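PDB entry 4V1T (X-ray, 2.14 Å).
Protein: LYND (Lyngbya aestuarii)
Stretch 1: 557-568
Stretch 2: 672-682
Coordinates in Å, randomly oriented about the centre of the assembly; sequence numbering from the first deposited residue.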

ATOM      1  N   LEU B 557      41.478  -3.826   3.365  1.00 43.18           N
ATOM      2  CA  LEU B 557      42.693  -4.516   2.955  1.00 47.43           C
ATOM      3  C   LEU B 557      42.959  -4.287   1.481  1.00 49.88           C
ATOM      4  O   LEU B 557      44.066  -3.908   1.086  1.00 49.53           O
ATOM      5  CB  LEU B 557      42.569  -6.020   3.231  1.00 45.19           C
ATOM      6  CG  LEU B 557      42.474  -6.454   4.702  1.00 47.33           C
ATOM      7  CD1 LEU B 557      42.431  -7.969   4.807  1.00 50.10           C
ATOM      8  CD2 LEU B 557      43.620  -5.903   5.541  1.00 47.68           C
ATOM      9  N   TRP B 558      41.935  -4.518   0.669  1.00 45.69           N
ATOM     10  CA  TRP B 558      42.051  -4.384  -0.776  1.00 39.27           C
ATOM     11  C   TRP B 558      42.329  -2.951  -1.198  1.00 52.29           C
ATOM     12  O   TRP B 558      43.262  -2.688  -1.965  1.00 41.15           O
ATOM     13  CB  TRP B 558      40.772  -4.888  -1.446  1.00 45.70           C
ATOM     14  CG  TRP B 558      40.545  -4.360  -2.834  1.00 38.34           C
ATOM     15  CD1 TRP B 558      41.310  -4.586  -3.941  1.00 41.08           C
ATOM     16  CD2 TRP B 558      39.453  -3.531  -3.260  1.00 39.40           C
ATOM     17  NE1 TRP B 558      40.770  -3.933  -5.031  1.00 47.96           N
ATOM     18  CE2 TRP B 558      39.627  -3.289  -4.638  1.00 44.85           C
ATOM     19  CE3 TRP B 558      38.346  -2.978  -2.609  1.00 43.40           C
ATOM     20  CZ2 TRP B 558      38.738  -2.506  -5.372  1.00 47.52           C
ATOM     21  CZ3 TRP B 558      37.464  -2.204  -3.338  1.00 43.95           C
ATOM     22  CH2 TRP B 558      37.665  -1.974  -4.707  1.00 54.43           C
ATOM     23  N   TRP B 559      41.527  -2.028  -0.683  1.00 55.77           N
ATOM     24  CA  TRP B 559      41.567  -0.641  -1.125  1.00 51.74           C
ATOM     25  C   TRP B 559      42.863   0.086  -0.772  1.00 48.19           C
ATOM     26  O   TRP B 559      43.457   0.763  -1.610  1.00 40.38           O
ATOM     27  CB  TRP B 559      40.387   0.124  -0.526  1.00 46.42           C
ATOM     28  CG  TRP B 559      40.334   1.548  -0.954  1.00 36.77           C
ATOM     29  CD1 TRP B 559      40.879   2.619  -0.305  1.00 40.48           C
ATOM     30  CD2 TRP B 559      39.713   2.066  -2.128  1.00 40.76           C
ATOM     31  NE1 TRP B 559      40.628   3.772  -1.000  1.00 50.54           N
ATOM     32  CE2 TRP B 559      39.913   3.460  -2.125  1.00 52.68           C
ATOM     33  CE3 TRP B 559      38.995   1.489  -3.182  1.00 46.80           C
ATOM     34  CZ2 TRP B 559      39.432   4.280  -3.136  1.00 49.28           C
ATOM     35  CZ3 TRP B 559      38.520   2.304  -4.186  1.00 48.50           C
ATOM     36  CH2 TRP B 559      38.741   3.687  -4.158  1.00 45.42           C
ATOM     37  N   TYR B 560      43.296  -0.039   0.474  1.00 45.06           N
ATOM     38  CA  TYR B 560      44.404   0.770   0.965  1.00 46.26           C
ATOM     39  C   TYR B 560      45.762   0.155   0.656  1.00 40.23           C
ATOM     40  O   TYR B 560      46.758   0.873   0.560  1.00 50.76           O
ATOM     41  CB  TYR B 560      44.240   1.028   2.465  1.00 46.37           C
ATOM     42  CG  TYR B 560      43.072   1.936   2.734  1.00 42.75           C
ATOM     43  CD1 TYR B 560      43.152   3.310   2.480  1.00 38.27           C
ATOM     44  CD2 TYR B 560      41.858   1.422   3.183  1.00 44.53           C
ATOM     45  CE1 TYR B 560      42.063   4.136   2.694  1.00 52.06           C
ATOM     46  CE2 TYR B 560      40.775   2.239   3.403  1.00 42.68           C
ATOM     47  CZ  TYR B 560      40.877   3.590   3.156  1.00 49.48           C
ATOM     48  OH  TYR B 560      39.778   4.386   3.375  1.00 44.34           O
ATOM     49  N   ASN B 561      45.808  -1.162   0.486  1.00 50.93           N
ATOM     50  CA  ASN B 561      47.008  -1.804  -0.045  1.00 51.28           C
ATOM     51  C   ASN B 561      46.988  -1.783  -1.574  1.00 51.69           C
ATOM     52  O   ASN B 561      47.965  -2.146  -2.207  1.00 41.96           O
ATOM     53  CB  ASN B 561      47.135  -3.238   0.460  1.00 54.18           C
ATOM     54  CG  ASN B 561      47.338  -3.315   1.961  1.00 52.92           C
ATOM     55  OD1 ASN B 561      48.444  -3.107   2.463  1.00 50.66           O
ATOM     56  ND2 ASN B 561      46.273  -3.628   2.685  1.00 55.56           N
ATOM     57  N   ARG B 562      45.868  -1.348  -2.150  1.00 45.67           N
ATOM     58  CA  ARG B 562      45.684  -1.299  -3.595  1.00 50.11           C
ATOM     59  C   ARG B 562      46.056  -2.632  -4.229  1.00 53.18           C
ATOM     60  O   ARG B 562      46.875  -2.710  -5.143  1.00 55.75           O
ATOM     61  CB  ARG B 562      46.484  -0.147  -4.204  1.00 48.97           C
ATOM     62  CG  ARG B 562      45.914   1.219  -3.843  1.00 43.44           C
ATOM     63  CD  ARG B 562      46.708   2.352  -4.469  1.00 41.84           C
ATOM     64  NE  ARG B 562      47.872   2.721  -3.668  1.00 52.38           N
ATOM     65  CZ  ARG B 562      48.643   3.777  -3.913  1.00 57.67           C
ATOM     66  NH1 ARG B 562      48.369   4.573  -4.934  1.00 62.18           N
ATOM     67  NH2 ARG B 562      49.679   4.051  -3.127  1.00 58.10           N
ATOM     68  N   LEU B 563      45.435  -3.685  -3.722  1.00 50.43           N
ATOM     69  CA  LEU B 563      45.730  -5.035  -4.159  1.00 43.20           C
ATOM     70  C   LEU B 563      45.066  -5.346  -5.482  1.00 43.89           C
ATOM     71  O   LEU B 563      43.981  -4.850  -5.764  1.00 44.77           O
ATOM     72  CB  LEU B 563      45.273  -6.042  -3.100  1.00 49.26           C
ATOM     73  CG  LEU B 563      45.918  -5.886  -1.719  1.00 49.26           C
ATOM     74  CD1 LEU B 563      45.235  -6.779  -0.698  1.00 53.00           C
ATOM     75  CD2 LEU B 563      47.403  -6.195  -1.785  1.00 49.64           C
ATOM     76  N   ARG B 564      45.727  -6.167  -6.293  1.00 54.03           N
ATOM     77  CA  ARG B 564      45.135  -6.686  -7.517  1.00 55.73           C
ATOM     78  C   ARG B 564      44.396  -7.982  -7.193  1.00 54.00           C
ATOM     79  O   ARG B 564      45.000  -8.934  -6.718  1.00 56.16           O
ATOM     80  CB  ARG B 564      46.207  -6.925  -8.587  1.00 56.12           C
ATOM     81  CG  ARG B 564      47.077  -5.713  -8.902  1.00 59.72           C
ATOM     82  CD  ARG B 564      46.300  -4.557  -9.530  1.00 61.41           C
ATOM     83  NE  ARG B 564      46.008  -4.793 -10.948  1.00 68.06           N
ATOM     84  CZ  ARG B 564      44.872  -5.294 -11.431  1.00 78.95           C
ATOM     85  NH1 ARG B 564      43.874  -5.625 -10.625  1.00 97.14           N
ATOM     86  NH2 ARG B 564      44.729  -5.468 -12.742  1.00 78.66           N
ATOM     87  N   ARG B 565      43.094  -8.008  -7.449  1.00 58.93           N
ATOM     88  CA  ARG B 565      42.259  -9.143  -7.080  1.00 48.26           C
ATOM     89  C   ARG B 565      41.689  -9.835  -8.310  1.00 49.91           C
ATOM     90  O   ARG B 565      41.470  -9.203  -9.353  1.00 45.99           O
ATOM     91  CB  ARG B 565      41.111  -8.682  -6.173  1.00 58.34           C
ATOM     92  CG  ARG B 565      41.545  -7.985  -4.884  1.00 58.58           C
ATOM     93  CD  ARG B 565      42.385  -8.895  -4.001  1.00 64.73           C
ATOM     94  NE  ARG B 565      41.696 -10.149  -3.713  1.00 65.48           N
ATOM     95  CZ  ARG B 565      42.301 -11.311  -3.496  1.00 63.80           C
ATOM     96  NH1 ARG B 565      43.618 -11.401  -3.529  1.00 72.03           N
ATOM     97  NH2 ARG B 565      41.580 -12.397  -3.253  1.00 61.00           N
ATOM     98  N   PRO B 566      41.420 -11.144  -8.193  1.00 60.38           N
ATOM     99  CA  PRO B 566      40.800 -11.872  -9.301  1.00 60.88           C
ATOM    100  C   PRO B 566      39.309 -11.575  -9.444  1.00 56.77           C
ATOM    101  O   PRO B 566      38.646 -11.297  -8.443  1.00 55.17           O
ATOM    102  CB  PRO B 566      41.019 -13.334  -8.915  1.00 60.02           C
ATOM    103  CG  PRO B 566      41.011 -13.322  -7.428  1.00 62.11           C
ATOM    104  CD  PRO B 566      41.632 -12.007  -7.017  1.00 58.15           C
ATOM    105  N   ALA B 567      38.791 -11.646 -10.666  1.00 59.13           N
ATOM    106  CA  ALA B 567      37.357 -11.494 -10.893  1.00 64.44           C
ATOM    107  C   ALA B 567      36.607 -12.763 -10.503  1.00 55.64           C
ATOM    108  O   ALA B 567      37.214 -13.789 -10.175  1.00 54.77           O
ATOM    109  CB  ALA B 567      37.066 -11.151 -12.349  1.00 66.78           C
ATOM    110  N   VAL B 568      35.282 -12.668 -10.559  1.00 58.17           N
ATOM    111  CA  VAL B 568      34.393 -13.783 -10.243  1.00 55.53           C
ATOM    112  C   VAL B 568      33.605 -14.181 -11.483  1.00 52.59           C
ATOM    113  O   VAL B 568      32.921 -13.354 -12.080  1.00 48.31           O
ATOM    114  CB  VAL B 568      33.415 -13.416  -9.106  1.00 57.60           C
ATOM    115  CG1 VAL B 568      32.527 -14.599  -8.750  1.00 58.30           C
ATOM    116  CG2 VAL B 568      34.189 -12.948  -7.876  1.00 56.87           C
ATOM    117  N   HIS B 672      43.000   4.034 -11.149  1.00 52.96           N
ATOM    118  CA  HIS B 672      42.879   3.024 -10.094  1.00 49.19           C
ATOM    119  C   HIS B 672      42.812   1.617 -10.692  1.00 49.58           C
ATOM    120  O   HIS B 672      41.745   1.020 -10.756  1.00 51.53           O
ATOM    121  CB  HIS B 672      41.632   3.292  -9.252  1.00 56.42           C
ATOM    122  CG  HIS B 672      41.496   4.715  -8.813  1.00 46.55           C
ATOM    123  ND1 HIS B 672      42.082   5.201  -7.661  1.00 48.95           N
ATOM    124  CD2 HIS B 672      40.856   5.764  -9.380  1.00 52.04           C
ATOM    125  CE1 HIS B 672      41.802   6.486  -7.535  1.00 38.65           C
ATOM    126  NE2 HIS B 672      41.063   6.856  -8.567  1.00 40.51           N
ATOM    127  N   PRO B 673      43.961   1.090 -11.145  1.00 50.05           N
ATOM    128  CA  PRO B 673      43.999  -0.228 -11.799  1.00 55.55           C
ATOM    129  C   PRO B 673      43.613  -1.385 -10.882  1.00 53.27           C
ATOM    130  O   PRO B 673      43.281  -2.471 -11.368  1.00 53.14           O
ATOM    131  CB  PRO B 673      45.462  -0.358 -12.245  1.00 51.37           C
ATOM    132  CG  PRO B 673      46.216   0.540 -11.344  1.00 54.70           C
ATOM    133  CD  PRO B 673      45.305   1.680 -11.011  1.00 51.40           C
ATOM    134  N   TYR B 674      43.651  -1.149  -9.574  1.00 44.72           N
ATOM    135  CA  TYR B 674      43.226  -2.140  -8.600  1.00 43.72           C
ATOM    136  C   TYR B 674      41.695  -2.319  -8.567  1.00 46.32           C
ATOM    137  O   TYR B 674      41.174  -3.098  -7.763  1.00 43.93           O
ATOM    138  CB  TYR B 674      43.738  -1.769  -7.203  1.00 44.68           C
ATOM    139  CG  TYR B 674      43.373  -0.364  -6.754  1.00 45.51           C
ATOM    140  CD1 TYR B 674      44.193   0.717  -7.055  1.00 56.68           C
ATOM    141  CD2 TYR B 674      42.219  -0.123  -6.022  1.00 52.14           C
ATOM    142  CE1 TYR B 674      43.862   1.996  -6.653  1.00 63.26           C
ATOM    143  CE2 TYR B 674      41.883   1.151  -5.612  1.00 57.26           C
ATOM    144  CZ  TYR B 674      42.705   2.202  -5.931  1.00 60.13           C
ATOM    145  OH  TYR B 674      42.370   3.465  -5.525  1.00 57.17           O
ATOM    146  N   LEU B 675      40.982  -1.600  -9.435  1.00 51.21           N
ATOM    147  CA  LEU B 675      39.535  -1.744  -9.563  1.00 58.90           C
ATOM    148  C   LEU B 675      39.153  -2.838 -10.549  1.00 54.33           C
ATOM    149  O   LEU B 675      38.104  -3.465 -10.409  1.00 49.95           O
ATOM    150  CB  LEU B 675      38.899  -0.427 -10.007  1.00 54.63           C
ATOM    151  CG  LEU B 675      38.831   0.710  -8.985  1.00 54.13           C
ATOM    152  CD1 LEU B 675      38.119   1.894  -9.612  1.00 44.17           C
ATOM    153  CD2 LEU B 675      38.125   0.296  -7.705  1.00 56.40           C
ATOM    154  N   LEU B 676      39.991  -3.062 -11.555  1.00 49.90           N
ATOM    155  CA  LEU B 676      39.695  -4.078 -12.550  1.00 70.46           C
ATOM    156  C   LEU B 676      40.458  -5.346 -12.200  1.00 55.97           C
ATOM    157  O   LEU B 676      41.496  -5.289 -11.544  1.00 51.06           O
ATOM    158  CB  LEU B 676      40.015  -3.578 -13.960  1.00 78.97           C
ATOM    159  CG  LEU B 676      41.446  -3.170 -14.280  1.00 69.82           C
ATOM    160  CD1 LEU B 676      42.262  -4.378 -14.727  1.00 80.29           C
ATOM    161  CD2 LEU B 676      41.434  -2.095 -15.356  1.00 65.92           C
ATOM    162  N   PRO B 677      39.932  -6.506 -12.606  1.00 56.24           N
ATOM    163  CA  PRO B 677      40.582  -7.749 -12.202  1.00 64.47           C
ATOM    164  C   PRO B 677      41.911  -7.975 -12.905  1.00 60.53           C
ATOM    165  O   PRO B 677      42.075  -7.560 -14.053  1.00 64.49           O
ATOM    166  CB  PRO B 677      39.566  -8.810 -12.605  1.00 66.07           C
ATOM    167  CG  PRO B 677      38.832  -8.205 -13.762  1.00 63.93           C
ATOM    168  CD  PRO B 677      38.762  -6.739 -13.471  1.00 59.14           C
ATOM    169  N   ASP B 678      42.852  -8.617 -12.226  1.00 61.11           N
ATOM    170  CA  ASP B 678      44.107  -8.964 -12.881  1.00 77.96           C
ATOM    171  C   ASP B 678      43.920 -10.299 -13.581  1.00 67.71           C
ATOM    172  O   ASP B 678      43.560 -11.303 -12.959  1.00 61.83           O
ATOM    173  CB  ASP B 678      45.285  -8.999 -11.900  1.00 92.77           C
ATOM    174  CG  ASP B 678      45.138 -10.057 -10.842  1.00 91.00           C
ATOM    175  OD1 ASP B 678      44.000 -10.256 -10.352  1.00104.26           O
ATOM    176  OD2 ASP B 678      46.168 -10.684 -10.503  1.00 66.02           O
ATOM    177  N   THR B 679      44.141 -10.292 -14.890  1.00 68.48           N
ATOM    178  CA  THR B 679      44.001 -11.486 -15.704  1.00 70.19           C
ATOM    179  C   THR B 679      45.138 -12.474 -15.444  1.00 64.77           C
ATOM    180  O   THR B 679      45.176 -13.551 -16.031  1.00 82.98           O
ATOM    181  CB  THR B 679      43.958 -11.128 -17.199  1.00 88.13           C
ATOM    182  OG1 THR B 679      45.028 -10.229 -17.509  1.00106.31           O
ATOM    183  CG2 THR B 679      42.640 -10.462 -17.543  1.00 88.76           C
ATOM    184  N   THR B 680      46.059 -12.096 -14.569  1.00 64.74           N
ATOM    185  CA  THR B 680      47.123 -12.982 -14.116  1.00 71.29           C
ATOM    186  C   THR B 680      46.543 -14.161 -13.341  1.00 71.27           C
ATOM    187  O   THR B 680      47.067 -15.268 -13.409  1.00 73.73           O
ATOM    188  CB  THR B 680      48.129 -12.226 -13.217  1.00 72.64           C
ATOM    189  OG1 THR B 680      48.672 -11.116 -13.938  1.00 79.49           O
ATOM    190  CG2 THR B 680      49.266 -13.134 -12.772  1.00 87.84           C
ATOM    191  N   GLN B 681      45.459 -13.911 -12.608  1.00 65.75           N
ATOM    192  CA  GLN B 681      44.848 -14.922 -11.753  1.00 57.85           C
ATOM    193  C   GLN B 681      43.594 -15.497 -12.391  1.00 58.35           C
ATOM    194  O   GLN B 681      42.915 -14.815 -13.157  1.00 53.67           O
ATOM    195  CB  GLN B 681      44.489 -14.332 -10.392  1.00 61.55           C
ATOM    196  CG  GLN B 681      45.680 -13.972  -9.525  1.00 57.76           C
ATOM    197  CD  GLN B 681      45.281 -13.121  -8.326  1.00 73.87           C
ATOM    198  OE1 GLN B 681      44.540 -13.572  -7.448  1.00 71.03           O
ATOM    199  NE2 GLN B 681      45.771 -11.879  -8.286  1.00 79.23           N
ATOM    200  N   PRO B 682      43.272 -16.759 -12.070  1.00 57.67           N
ATOM    201  CA  PRO B 682      42.070 -17.387 -12.617  1.00 58.24           C
ATOM    202  C   PRO B 682      40.791 -16.789 -12.041  1.00 57.88           C
ATOM    203  O   PRO B 682      40.820 -16.134 -10.997  1.00 54.86           O
ATOM    204  CB  PRO B 682      42.224 -18.856 -12.210  1.00 61.99           C
ATOM    205  CG  PRO B 682      43.041 -18.816 -10.973  1.00 70.73           C
ATOM    206  CD  PRO B 682      43.990 -17.661 -11.150  1.00 67.27           C
TER
HETATM  207  O   HOH W   1      42.179  -5.768  -8.615  1.00 52.27           O
HETATM  208  O   HOH W   2      40.823 -12.929 -12.626  1.00 62.90           O

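The two stretches of LynD lie more than a hundred residues apart in one chain and bury 791 Å² between them. Stretch 1 leaves the end of a helix and runs on as an extended segment; Arg562, with positive phi (50°), is the first residue to depart from helical geometry. Stretch 2 has no regular helix or strand and contains a type I turn near its end, from Asp678 to Gln681. The CA atoms come nearest at two points, Arg564 CA to Tyr674 CA and Pro566 CA to Pro677 CA, each 5.0 Å apart.

Aromatic and apolar contacts centre on Tyr674, which gives up more surface to the other stretch than any other residue. Its edge points at the face of Trp559: the six-membered ring of Trp559 and the ring of Tyr674 have centroids 5.3 Å apart and planes at 89°, and Trp559 CE3 lies 3.8 Å from Tyr674 CE2. This edge-to-face arrangement sets ring hydrogens against a pi cloud. A face of the tyrosine ring receives the aliphatic part of Arg562, whose CG sits 3.8 Å from the Tyr674 ring centroid in a CH-pi contact. Leu675 CD2 reaches back to both tryptophans, 3.7 Å from Trp558 CZ2 and 4.1 Å from Trp559 CZ3, although the CA-to-CB bond of Leu675 points away. Farther along, Ala567 CB meets Pro677 CB at 3.4 Å, a methyl-to-ring contact between two apolar side chains.

Direct hydrogen bonds mostly satisfy backbone carbonyls. Trp558 NE1 donates to Tyr674 O (2.9 Å), the carbonyl lying at the indole edge, where the N-H points. The side chain of Arg564 curls over stretch 2, all three of its first chi angles being m, and NH1 donates to Leu676 O at 2.6 Å. Pro673 O lies over one face of the flat guanidinium, 3.2 Å from Arg564 CZ, while Asp678 CB covers the opposite face. Between backbones, Asp678 N donates to Arg565 O (3.2 Å), and the same carbonyl receives a CA-H...O contact from Pro677 CA at 3.3 Å. Proline has no amide hydrogen to offer; here its CA hydrogen faces the oxygen, a weaker contact than an N-H bond. A weak bond from Gln681 NE2 to Arg564 O (3.4 Å) adds a side-chain link; NE2 also donates to Asp678 OD2 at 2.5 Å, which ties the side chain across its own turn. The turn is further held by Gln681 N donating to Asp678 O (3.2 Å).

Two waters bridge backbone groups across the contact. Water 1 accepts from Arg565 N (2.7 Å from its oxygen) and lies 3.0 Å from both Tyr674 O and Leu676 O, in reach of more acceptors than it has protons. Water 2 has a simpler role: it accepts from Ala567 N (3.1 Å from its oxygen) and donates to Gln681 O (2.9 Å), joining the extended segment to the end of the turn.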